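Side-chain contact in reticulocyte binding protein (Streptococcus agalactiae COH1, PDB 3FAW), which probably hydrolyses alpha-1,6-glucosidic linkages of pullulan and related branched glucans as a cell-wall-anchored streptococcal pullulanase: residues A[84-89]-A[95-100]. Residues are numbered along the deposited sequence; the frame is centred on the assembly and turned at random.
Sequences DITLDT and IIKGDF
A beta hairpin in the N-terminal region joins strands 79-88 and 93-98 here, and T86 and I95 form an antiparallel hydrogen-bonded pair, joined by both of its backbone bonds. T86 N donates to I95 O at 2.9 Å, and I95 N returns a bond to T86 O with an N-H...O angle of 159°. A third bond runs from K97 N to D84 O at 2.8 Å, and K97 CB lies 3.4 Å from D84 O. One residue back from T86, I85 and I96 form the non-hydrogen-bonded pair, where I85 CA comes within 3.2 Å of I95 O in a CA-H...O contact. The segment axes run at 166°, nearly antiparallel. Within the mixed sheet, strand 50-55 flanks 93-98 on its other edge, with a backbone hydrogen bond between I96 and I51. Side chains alternate between the two faces. On the buried face the I85 and I96 side chains meet through their CG2 methyls, 4.4 Å apart; chi1 of 67° sets I85 CG1 between the backbone N and the carbonyl carbon, and that branch runs away from I96, while I66 and L67 of helix 64-69 pack against I85. The other face carries D84, T86, I95 and K97: I95 CD1 lies 3.5 Å from T86 O, and the K97 side chain passes obliquely across T86, CE to OG1 at 4.2 Å. K97 NZ stays 6.6 Å from D84 OD2, too far for a salt bridge; D84 OD1 instead pairs with K63 and accepts a bent hydrogen bond from the neighbouring I85 N, which approaches from above the carboxylate plane.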
loop_
_atom_site.group_PDB
_atom_site.type_symbol
_atom_site.label_atom_id
_atom_site.label_comp_id
_atom_site.label_asym_id
_atom_site.label_seq_id
_atom_site.Cartn_x
_atom_site.Cartn_y
_atom_site.Cartn_z
ATOM N N ASP A 84 -35.518 7.353 33.830
ATOM C CA ASP A 84 -34.505 7.553 34.875
ATOM C C ASP A 84 -33.285 8.273 34.279
ATOM O O ASP A 84 -33.153 8.376 33.053
ATOM C CB ASP A 84 -34.080 6.200 35.465
ATOM C CG ASP A 84 -33.418 6.322 36.833
ATOM O OD1 ASP A 84 -33.319 7.445 37.381
ATOM O OD2 ASP A 84 -32.991 5.277 37.359
ATOM N N ILE A 85 -32.411 8.782 35.147
ATOM C CA ILE A 85 -31.119 9.333 34.724
ATOM C C ILE A 85 -29.975 8.819 35.600
ATOM O O ILE A 85 -30.183 8.438 36.755
ATOM C CB ILE A 85 -31.109 10.886 34.717
ATOM C CG1 ILE A 85 -31.237 11.457 36.135
ATOM C CG2 ILE A 85 -32.223 11.420 33.830
ATOM C CD1 ILE A 85 -31.140 12.966 36.180
ATOM N N THR A 86 -28.771 8.810 35.034
ATOM C CA THR A 86 -27.555 8.414 35.747
ATOM C C THR A 86 -26.493 9.483 35.509
ATOM O O THR A 86 -26.272 9.890 34.374
ATOM C CB THR A 86 -27.030 7.038 35.260
ATOM O OG1 THR A 86 -27.982 6.018 35.583
ATOM C CG2 THR A 86 -25.694 6.692 35.913
ATOM N N LEU A 87 -25.859 9.941 36.587
ATOM C CA LEU A 87 -24.823 10.972 36.517
ATOM C C LEU A 87 -23.429 10.350 36.471
ATOM O O LEU A 87 -23.057 9.580 37.357
ATOM C CB LEU A 87 -24.915 11.924 37.721
ATOM C CG LEU A 87 -25.979 13.025 37.687
ATOM C CD1 LEU A 87 -27.385 12.444 37.607
ATOM C CD2 LEU A 87 -25.845 13.932 38.907
ATOM N N ASP A 88 -22.670 10.682 35.430
ATOM C CA ASP A 88 -21.237 10.383 35.382
ATOM C C ASP A 88 -20.473 11.694 35.601
ATOM O O ASP A 88 -20.245 12.456 34.656
ATOM C CB ASP A 88 -20.861 9.735 34.045
ATOM C CG ASP A 88 -19.444 9.177 34.035
ATOM O OD1 ASP A 88 -18.603 9.617 34.853
ATOM O OD2 ASP A 88 -19.166 8.298 33.195
ATOM N N THR A 89 -20.098 11.956 36.853
ATOM C CA THR A 89 -19.443 13.219 37.221
ATOM C C THR A 89 -18.011 13.327 36.690
ATOM O O THR A 89 -17.510 14.432 36.476
ATOM C CB THR A 89 -19.438 13.447 38.753
ATOM O OG1 THR A 89 -18.727 12.389 39.408
ATOM C CG2 THR A 89 -20.860 13.516 39.291
ATOM N N ILE A 95 -26.547 10.230 31.521
ATOM C CA ILE A 95 -27.201 9.179 30.738
ATOM C C ILE A 95 -28.707 9.224 31.020
ATOM O O ILE A 95 -29.135 9.071 32.164
ATOM C CB ILE A 95 -26.625 7.777 31.039
ATOM C CG1 ILE A 95 -25.102 7.770 30.852
ATOM C CG2 ILE A 95 -27.259 6.729 30.135
ATOM C CD1 ILE A 95 -24.329 8.161 32.096
ATOM N N ILE A 96 -29.494 9.448 29.968
ATOM C CA ILE A 96 -30.936 9.660 30.071
ATOM C C ILE A 96 -31.669 8.443 29.510
ATOM O O ILE A 96 -31.428 8.050 28.365
ATOM C CB ILE A 96 -31.372 10.918 29.270
ATOM C CG1 ILE A 96 -30.511 12.134 29.644
ATOM C CG2 ILE A 96 -32.844 11.218 29.510
ATOM C CD1 ILE A 96 -30.609 13.289 28.659
ATOM N N LYS A 97 -32.563 7.863 30.316
ATOM C CA LYS A 97 -33.320 6.664 29.941
ATOM C C LYS A 97 -34.789 6.977 29.662
ATOM O O LYS A 97 -35.394 7.832 30.318
ATOM C CB LYS A 97 -33.247 5.606 31.048
ATOM C CG LYS A 97 -31.843 5.112 31.362
ATOM C CD LYS A 97 -31.870 4.093 32.490
ATOM C CE LYS A 97 -30.488 3.855 33.074
ATOM N NZ LYS A 97 -29.588 3.140 32.118
ATOM N N GLY A 98 -35.356 6.247 28.703
ATOM C CA GLY A 98 -36.749 6.413 28.291
ATOM C C GLY A 98 -37.005 5.661 26.996
ATOM O O GLY A 98 -36.142 4.931 26.529
ATOM N N ASP A 99 -38.190 5.831 26.418
ATOM C CA ASP A 99 -38.532 5.185 25.149
ATOM C C ASP A 99 -38.294 6.175 24.010
ATOM O O ASP A 99 -39.120 7.053 23.753
ATOM C CB ASP A 99 -39.990 4.697 25.165
ATOM C CG ASP A 99 -40.345 3.834 23.955
ATOM O OD1 ASP A 99 -39.670 3.919 22.905
ATOM O OD2 ASP A 99 -41.316 3.057 24.061
ATOM N N PHE A 100 -37.154 6.035 23.338
ATOM C CA PHE A 100 -36.743 6.987 22.303
ATOM C C PHE A 100 -36.793 6.358 20.908
ATOM O O PHE A 100 -35.764 5.984 20.340
ATOM C CB PHE A 100 -35.344 7.523 22.608
ATOM C CG PHE A 100 -35.220 8.158 23.968
ATOM C CD1 PHE A 100 -36.025 9.231 24.326
ATOM C CD2 PHE A 100 -34.285 7.692 24.885
ATOM C CE1 PHE A 100 -35.905 9.827 25.579
ATOM C CE2 PHE A 100 -34.160 8.277 26.135
ATOM C CZ PHE A 100 -34.972 9.347 26.485
#